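Local coordinates for muramoyltetrapeptide carboxypeptidase (Oxalobacter formigenes OXCC13, PDB 6UUK) that removes the terminal D-alanine from muramoyl tetrapeptides, a step in recycling the bacterial cell wall, as a serine-type LD-carboxypeptidase, at the interface of chains A and B. Numbering follows the deposited sequence. Chains: chain A/B, Muramoyltetrapeptide carboxypeptidase.

Contact 1: the interface of chains A and B. Residues chain A 256-257, 260, 291, 299; chain B 97, 127, 130-131.
The two-fold interface of the deposited dimer, which may be the biological one, is held here by a salt bridge in which A:Glu256 of helix 252-264 receives B:Arg131. The carboxylate and guanidinium meet nearly coplanar, 26° apart. NH1 of B:Arg131 donates to OE1 of A:Glu256 at 2.7 Å, meeting the syn lone pair in an almost straight bond; the second pairing, NE to OE2, is modelled too tightly for its length to be trusted. A:Glu256 reaches across extended, CG anti to the backbone N (chi1 179°). A:Trp299, from helix 293-303, lies flat against the guanidinium, 5° from parallel, with B:Arg131 CZ 3.6 Å from the centre of the five-membered ring, a cation-pi stack. B:Phe97, of the same chain as B:Arg131, backs the opposite face through CZ, toward the rim, which should restrain the guanidinium. A:Tyr291 adds an edge: its CE2 is 3.3 Å from NH1 of B:Arg131, in the plane of the ring. Beside the ion pair, B:Tyr127 stands at right angles to the carboxylate and gives OE2 of A:Glu256 a weak hydrogen bond from OH at 3.2 Å. The B:Tyr127 rim also packs on A:Arg257, with CE1 4.0 Å from its CB, while CD1 of A:Leu260 touches CG2 of B:Thr130 at 3.8 Å. Charge pairing within an aromatic and aliphatic surround thus joins the subunits, the patch centre lying about 23 Å from A:Ser152, chain A's predicted nucleophile.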
ATOM      1  N   GLU A 256      -1.159  -9.548  -5.124  1.00 19.81           N
ATOM      2  CA  GLU A 256      -0.539  -9.336  -6.428  1.00 19.18           C
ATOM      3  C   GLU A 256      -0.253  -7.861  -6.678  1.00 17.32           C
ATOM      4  O   GLU A 256       0.745  -7.526  -7.326  1.00 22.59           O
ATOM      5  CB  GLU A 256      -1.436  -9.897  -7.531  1.00 23.17           C
ATOM      6  CG  GLU A 256      -0.888  -9.712  -8.937  1.00 16.67           C
ATOM      7  CD  GLU A 256      -1.833 -10.227 -10.004  1.00 19.17           C
ATOM      8  OE1 GLU A 256      -2.609 -11.161  -9.715  1.00 23.48           O
ATOM      9  OE2 GLU A 256      -1.803  -9.690 -11.132  1.00 16.75           O
ATOM     10  N   ARG A 257      -1.108  -6.971  -6.172  1.00 16.83           N
ATOM     11  CA  ARG A 257      -0.903  -5.542  -6.384  1.00 17.40           C
ATOM     12  C   ARG A 257       0.349  -5.049  -5.669  1.00 21.94           C
ATOM     13  O   ARG A 257       1.129  -4.275  -6.235  1.00 16.89           O
ATOM     14  CB  ARG A 257      -2.133  -4.765  -5.914  1.00 20.72           C
ATOM     15  CG  ARG A 257      -2.066  -3.269  -6.168  1.00 20.74           C
ATOM     16  CD  ARG A 257      -3.331  -2.584  -5.681  1.00 21.18           C
ATOM     17  NE  ARG A 257      -3.513  -2.740  -4.241  1.00 18.03           N
ATOM     18  CZ  ARG A 257      -4.623  -2.410  -3.588  1.00 21.73           C
ATOM     19  NH1 ARG A 257      -5.658  -1.910  -4.247  1.00 27.61           N
ATOM     20  NH2 ARG A 257      -4.699  -2.587  -2.276  1.00 27.24           N
ATOM     21  N   LEU A 260       3.471  -6.284  -7.402  1.00 19.45           N
ATOM     22  CA  LEU A 260       3.777  -5.566  -8.635  1.00 18.20           C
ATOM     23  C   LEU A 260       4.421  -4.215  -8.352  1.00 18.26           C
ATOM     24  O   LEU A 260       5.184  -3.710  -9.184  1.00 26.66           O
ATOM     25  CB  LEU A 260       2.509  -5.388  -9.471  1.00 18.61           C
ATOM     26  CG  LEU A 260       1.997  -6.641 -10.183  1.00 16.81           C
ATOM     27  CD1 LEU A 260       0.636  -6.387 -10.808  1.00 13.52           C
ATOM     28  CD2 LEU A 260       2.995  -7.099 -11.238  1.00 22.39           C
ATOM     29  N   TYR A 291     -10.561 -16.531  -9.754  1.00 27.89           N
ATOM     30  CA  TYR A 291      -9.334 -15.878  -9.322  1.00 24.61           C
ATOM     31  C   TYR A 291      -9.064 -16.203  -7.858  1.00 24.24           C
ATOM     32  O   TYR A 291      -9.917 -15.973  -6.995  1.00 21.41           O
ATOM     33  CB  TYR A 291      -9.426 -14.367  -9.523  1.00 26.11           C
ATOM     34  CG  TYR A 291      -8.125 -13.638  -9.272  1.00 24.88           C
ATOM     35  CD1 TYR A 291      -7.867 -13.036  -8.047  1.00 23.41           C
ATOM     36  CD2 TYR A 291      -7.151 -13.558 -10.259  1.00 20.52           C
ATOM     37  CE1 TYR A 291      -6.675 -12.371  -7.813  1.00 22.06           C
ATOM     38  CE2 TYR A 291      -5.957 -12.896 -10.034  1.00 22.78           C
ATOM     39  CZ  TYR A 291      -5.725 -12.305  -8.811  1.00 23.95           C
ATOM     40  OH  TYR A 291      -4.538 -11.645  -8.584  1.00 24.02           O
ATOM     41  N   TRP A 299      -0.112 -16.419 -12.825  1.00 25.13           N
ATOM     42  CA  TRP A 299       0.128 -15.164 -13.527  1.00 21.89           C
ATOM     43  C   TRP A 299       1.416 -14.501 -13.060  1.00 23.84           C
ATOM     44  O   TRP A 299       2.102 -13.852 -13.859  1.00 24.27           O
ATOM     45  CB  TRP A 299      -1.057 -14.218 -13.331  1.00 14.53           C
ATOM     46  CG  TRP A 299      -1.001 -12.994 -14.196  1.00 17.20           C
ATOM     47  CD1 TRP A 299      -1.583 -12.828 -15.418  1.00 17.72           C
ATOM     48  CD2 TRP A 299      -0.323 -11.765 -13.905  1.00 18.77           C
ATOM     49  NE1 TRP A 299      -1.312 -11.572 -15.905  1.00 17.64           N
ATOM     50  CE2 TRP A 299      -0.540 -10.901 -14.995  1.00 16.78           C
ATOM     51  CE3 TRP A 299       0.445 -11.312 -12.827  1.00 17.71           C
ATOM     52  CZ2 TRP A 299      -0.017  -9.610 -15.041  1.00 22.94           C
ATOM     53  CZ3 TRP A 299       0.964 -10.031 -12.874  1.00 22.60           C
ATOM     54  CH2 TRP A 299       0.732  -9.195 -13.973  1.00 18.31           C
TER
ATOM     55  N   PHE B  97     -11.642 -10.160 -13.977  1.00 27.78           N
ATOM     56  CA  PHE B  97     -11.634  -9.012 -14.869  1.00 24.71           C
ATOM     57  C   PHE B  97     -12.613  -9.216 -16.021  1.00 29.48           C
ATOM     58  O   PHE B  97     -13.054 -10.332 -16.307  1.00 33.34           O
ATOM     59  CB  PHE B  97     -10.224  -8.774 -15.414  1.00 23.96           C
ATOM     60  CG  PHE B  97      -9.137  -9.046 -14.413  1.00 22.67           C
ATOM     61  CD1 PHE B  97      -8.724  -8.061 -13.532  1.00 28.97           C
ATOM     62  CD2 PHE B  97      -8.531 -10.291 -14.350  1.00 19.20           C
ATOM     63  CE1 PHE B  97      -7.727  -8.310 -12.608  1.00 18.35           C
ATOM     64  CE2 PHE B  97      -7.535 -10.547 -13.428  1.00 17.38           C
ATOM     65  CZ  PHE B  97      -7.131  -9.555 -12.556  1.00 12.35           C
ATOM     66  N   TYR B 127      -9.528  -3.111  -9.561  1.00 27.95           N
ATOM     67  CA  TYR B 127      -8.404  -3.928 -10.020  1.00 29.89           C
ATOM     68  C   TYR B 127      -8.877  -5.147 -10.811  1.00 28.94           C
ATOM     69  O   TYR B 127     -10.000  -5.179 -11.314  1.00 30.24           O
ATOM     70  CB  TYR B 127      -7.545  -4.370  -8.830  1.00 33.65           C
ATOM     71  CG  TYR B 127      -6.216  -4.989  -9.207  1.00 34.99           C
ATOM     72  CD1 TYR B 127      -5.055  -4.228  -9.228  1.00 38.44           C
ATOM     73  CD2 TYR B 127      -6.120  -6.338  -9.530  1.00 30.55           C
ATOM     74  CE1 TYR B 127      -3.838  -4.789  -9.567  1.00 31.26           C
ATOM     75  CE2 TYR B 127      -4.908  -6.908  -9.870  1.00 24.70           C
ATOM     76  CZ  TYR B 127      -3.771  -6.129  -9.887  1.00 22.65           C
ATOM     77  OH  TYR B 127      -2.562  -6.692 -10.224  1.00 15.82           O
ATOM     78  N   THR B 130      -3.097  -1.843 -13.406  1.00 19.10           N
ATOM     79  CA  THR B 130      -1.687  -2.103 -13.136  1.00 20.90           C
ATOM     80  C   THR B 130      -1.172  -3.288 -13.946  1.00 17.80           C
ATOM     81  O   THR B 130      -0.016  -3.282 -14.388  1.00 19.80           O
ATOM     82  CB  THR B 130      -1.480  -2.346 -11.637  1.00 23.15           C
ATOM     83  OG1 THR B 130      -1.806  -1.154 -10.910  1.00 28.07           O
ATOM     84  CG2 THR B 130      -0.036  -2.731 -11.339  1.00 30.85           C
ATOM     85  N   ARG B 131      -2.020  -4.294 -14.173  1.00 19.35           N
ATOM     86  CA  ARG B 131      -1.608  -5.494 -14.895  1.00 15.73           C
ATOM     87  C   ARG B 131      -1.231  -5.227 -16.347  1.00 24.06           C
ATOM     88  O   ARG B 131      -0.720  -6.138 -17.008  1.00 37.18           O
ATOM     89  CB  ARG B 131      -2.721  -6.541 -14.863  1.00 17.86           C
ATOM     90  CG  ARG B 131      -2.701  -7.461 -13.658  1.00 18.58           C
ATOM     91  CD  ARG B 131      -3.589  -8.669 -13.907  1.00 19.05           C
ATOM     92  NE  ARG B 131      -3.399  -9.718 -12.909  1.00 15.94           N
ATOM     93  CZ  ARG B 131      -3.852 -10.960 -13.041  1.00 14.83           C
ATOM     94  NH1 ARG B 131      -3.635 -11.853 -12.086  1.00 18.05           N
ATOM     95  NH2 ARG B 131      -4.516 -11.312 -14.133  1.00 20.66           N
TER

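Contact 2: the interface of chains A and B. Residues chain A 289-291, 295; chain B 95-97, 131.
The loop at 289-291 of chain A, running from the 3-10 helix 286-288 into helix 293-303, meets the loop at 95-97 of chain B, which lies ahead of helix 101-111; the first turn of helix 293-303 adds A:Ala295. B:Glu95 presses its backbone against A:Asn289 and sends its side chain on toward A:Tyr291 and A:Ala295. The carbonyl O of A:Asn289 rests 3.4 Å from CA of B:Glu95, while the A:Asn289 side chain returns over the same residue, its CB 3.4 Å from the B:Glu95 carbonyl O. ND2 of A:Asn289 gives the backbone O of B:Glu95 a weak hydrogen bond, 3.5 Å long, so polar attraction here is probably modest and shape fit may matter more. B:Glu95 extends beyond CG, which lies beside its own backbone N (chi1 -64°), and this carries the carboxylate to the A:Tyr291 ring. The two side chains run at about a right angle, with their planes 34° apart, and OE2 of B:Glu95 comes within 3.7 Å of the ring carbon CD2 of A:Tyr291. At the root of A:Tyr291, B:Arg96 packs by its aliphatic base, CB to CB at 4.0 Å, while its extended chain carries the guanidinium away. Past the tyrosine, OE2 of B:Glu95 meets the methyl CB of A:Ala295 at 3.4 Å.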
ATOM      1  N   ASN A 289     -14.739 -15.380  -9.718  1.00 34.01           N
ATOM      2  CA  ASN A 289     -14.914 -16.182 -10.930  1.00 27.99           C
ATOM      3  C   ASN A 289     -13.650 -16.976 -11.262  1.00 27.93           C
ATOM      4  O   ASN A 289     -13.194 -17.013 -12.407  1.00 21.42           O
ATOM      5  CB  ASN A 289     -15.340 -15.300 -12.107  1.00 23.73           C
ATOM      6  CG  ASN A 289     -15.891 -16.103 -13.271  1.00 24.63           C
ATOM      7  OD1 ASN A 289     -16.349 -17.232 -13.102  1.00 36.47           O
ATOM      8  ND2 ASN A 289     -15.850 -15.519 -14.464  1.00 26.94           N
ATOM      9  N   GLY A 290     -13.077 -17.616 -10.243  1.00 26.12           N
ATOM     10  CA  GLY A 290     -11.912 -18.456 -10.420  1.00 26.16           C
ATOM     11  C   GLY A 290     -10.599 -17.840  -9.988  1.00 27.49           C
ATOM     12  O   GLY A 290      -9.604 -18.568  -9.870  1.00 26.76           O
ATOM     13  N   TYR A 291     -10.561 -16.531  -9.754  1.00 27.89           N
ATOM     14  CA  TYR A 291      -9.334 -15.878  -9.322  1.00 24.61           C
ATOM     15  C   TYR A 291      -9.064 -16.203  -7.858  1.00 24.24           C
ATOM     16  O   TYR A 291      -9.917 -15.973  -6.995  1.00 21.41           O
ATOM     17  CB  TYR A 291      -9.426 -14.367  -9.523  1.00 26.11           C
ATOM     18  CG  TYR A 291      -8.125 -13.638  -9.272  1.00 24.88           C
ATOM     19  CD1 TYR A 291      -7.867 -13.036  -8.047  1.00 23.41           C
ATOM     20  CD2 TYR A 291      -7.151 -13.558 -10.259  1.00 20.52           C
ATOM     21  CE1 TYR A 291      -6.675 -12.371  -7.813  1.00 22.06           C
ATOM     22  CE2 TYR A 291      -5.957 -12.896 -10.034  1.00 22.78           C
ATOM     23  CZ  TYR A 291      -5.725 -12.305  -8.811  1.00 23.95           C
ATOM     24  OH  TYR A 291      -4.538 -11.645  -8.584  1.00 24.02           O
ATOM     25  N   ALA A 295      -4.485 -18.677  -9.198  1.00 25.60           N
ATOM     26  CA  ALA A 295      -4.597 -17.844 -10.391  1.00 24.08           C
ATOM     27  C   ALA A 295      -3.539 -16.748 -10.397  1.00 20.45           C
ATOM     28  O   ALA A 295      -2.979 -16.423 -11.452  1.00 25.33           O
ATOM     29  CB  ALA A 295      -5.998 -17.240 -10.483  1.00 24.65           C
TER
ATOM     30  N   GLU B  95     -11.950 -14.350 -15.721  1.00 29.43           N
ATOM     31  CA  GLU B  95     -11.814 -14.497 -14.264  1.00 24.81           C
ATOM     32  C   GLU B  95     -12.428 -13.273 -13.585  1.00 32.30           C
ATOM     33  O   GLU B  95     -13.589 -12.935 -13.871  1.00 36.08           O
ATOM     34  CB  GLU B  95     -10.349 -14.755 -13.933  1.00 27.16           C
ATOM     35  CG  GLU B  95      -9.776 -16.047 -14.484  1.00 37.08           C
ATOM     36  CD  GLU B  95      -8.302 -16.200 -14.160  1.00 40.51           C
ATOM     37  OE1 GLU B  95      -7.529 -16.608 -15.051  1.00 39.85           O
ATOM     38  OE2 GLU B  95      -7.915 -15.897 -13.011  1.00 42.30           O
ATOM     39  N   ARG B  96     -11.707 -12.596 -12.689  1.00 27.22           N
ATOM     40  CA  ARG B  96     -12.222 -11.436 -11.975  1.00 26.79           C
ATOM     41  C   ARG B  96     -12.389 -10.224 -12.882  1.00 31.98           C
ATOM     42  O   ARG B  96     -13.219  -9.355 -12.593  1.00 32.06           O
ATOM     43  CB  ARG B  96     -11.279 -11.121 -10.809  1.00 25.88           C
ATOM     44  CG  ARG B  96     -11.498  -9.799 -10.098  1.00 36.04           C
ATOM     45  CD  ARG B  96     -10.340  -9.524  -9.154  1.00 29.36           C
ATOM     46  NE  ARG B  96     -10.497  -8.277  -8.414  1.00 31.93           N
ATOM     47  CZ  ARG B  96     -11.095  -8.182  -7.232  1.00 33.87           C
ATOM     48  NH1 ARG B  96     -11.599  -9.264  -6.655  1.00 25.38           N
ATOM     49  NH2 ARG B  96     -11.191  -7.006  -6.627  1.00 34.53           N
ATOM     50  N   PHE B  97     -11.642 -10.160 -13.977  1.00 27.78           N
ATOM     51  CA  PHE B  97     -11.634  -9.012 -14.869  1.00 24.71           C
ATOM     52  C   PHE B  97     -12.613  -9.216 -16.021  1.00 29.48           C
ATOM     53  O   PHE B  97     -13.054 -10.332 -16.307  1.00 33.34           O
ATOM     54  CB  PHE B  97     -10.224  -8.774 -15.414  1.00 23.96           C
ATOM     55  CG  PHE B  97      -9.137  -9.046 -14.413  1.00 22.67           C
ATOM     56  CD1 PHE B  97      -8.724  -8.061 -13.532  1.00 28.97           C
ATOM     57  CD2 PHE B  97      -8.531 -10.291 -14.350  1.00 19.20           C
ATOM     58  CE1 PHE B  97      -7.727  -8.310 -12.608  1.00 18.35           C
ATOM     59  CE2 PHE B  97      -7.535 -10.547 -13.428  1.00 17.38           C
ATOM     60  CZ  PHE B  97      -7.131  -9.555 -12.556  1.00 12.35           C
ATOM     61  N   ARG B 131      -2.020  -4.294 -14.173  1.00 19.35           N
ATOM     62  CA  ARG B 131      -1.608  -5.494 -14.895  1.00 15.73           C
ATOM     63  C   ARG B 131      -1.231  -5.227 -16.347  1.00 24.06           C
ATOM     64  O   ARG B 131      -0.720  -6.138 -17.008  1.00 37.18           O
ATOM     65  CB  ARG B 131      -2.721  -6.541 -14.863  1.00 17.86           C
ATOM     66  CG  ARG B 131      -2.701  -7.461 -13.658  1.00 18.58           C
ATOM     67  CD  ARG B 131      -3.589  -8.669 -13.907  1.00 19.05           C
ATOM     68  NE  ARG B 131      -3.399  -9.718 -12.909  1.00 15.94           N
ATOM     69  CZ  ARG B 131      -3.852 -10.960 -13.041  1.00 14.83           C
ATOM     70  NH1 ARG B 131      -3.635 -11.853 -12.086  1.00 18.05           N
ATOM     71  NH2 ARG B 131      -4.516 -11.312 -14.133  1.00 20.66           N
TER

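Contact 1 and contact 2 are neighbouring patches of one two-fold interface, their C-alpha centres about 9 Å apart, and they share A:Tyr291, B:Phe97 and B:Arg131. Helix 293-303 of chain A also serves both, offering its start to contact 2 and a later turn to contact 1. A:Tyr291 spans the seam, with its base in the loop packing and its ring edge at the arginine. Symmetry repeats each patch with the chains exchanged. Their centres lie about 23 and 28 Å from A:Ser152 and about 17 and 21 Å from A:Glu246, the predicted charge-relay residue; neither reaches the chain A active site directly, and both probably serve assembly.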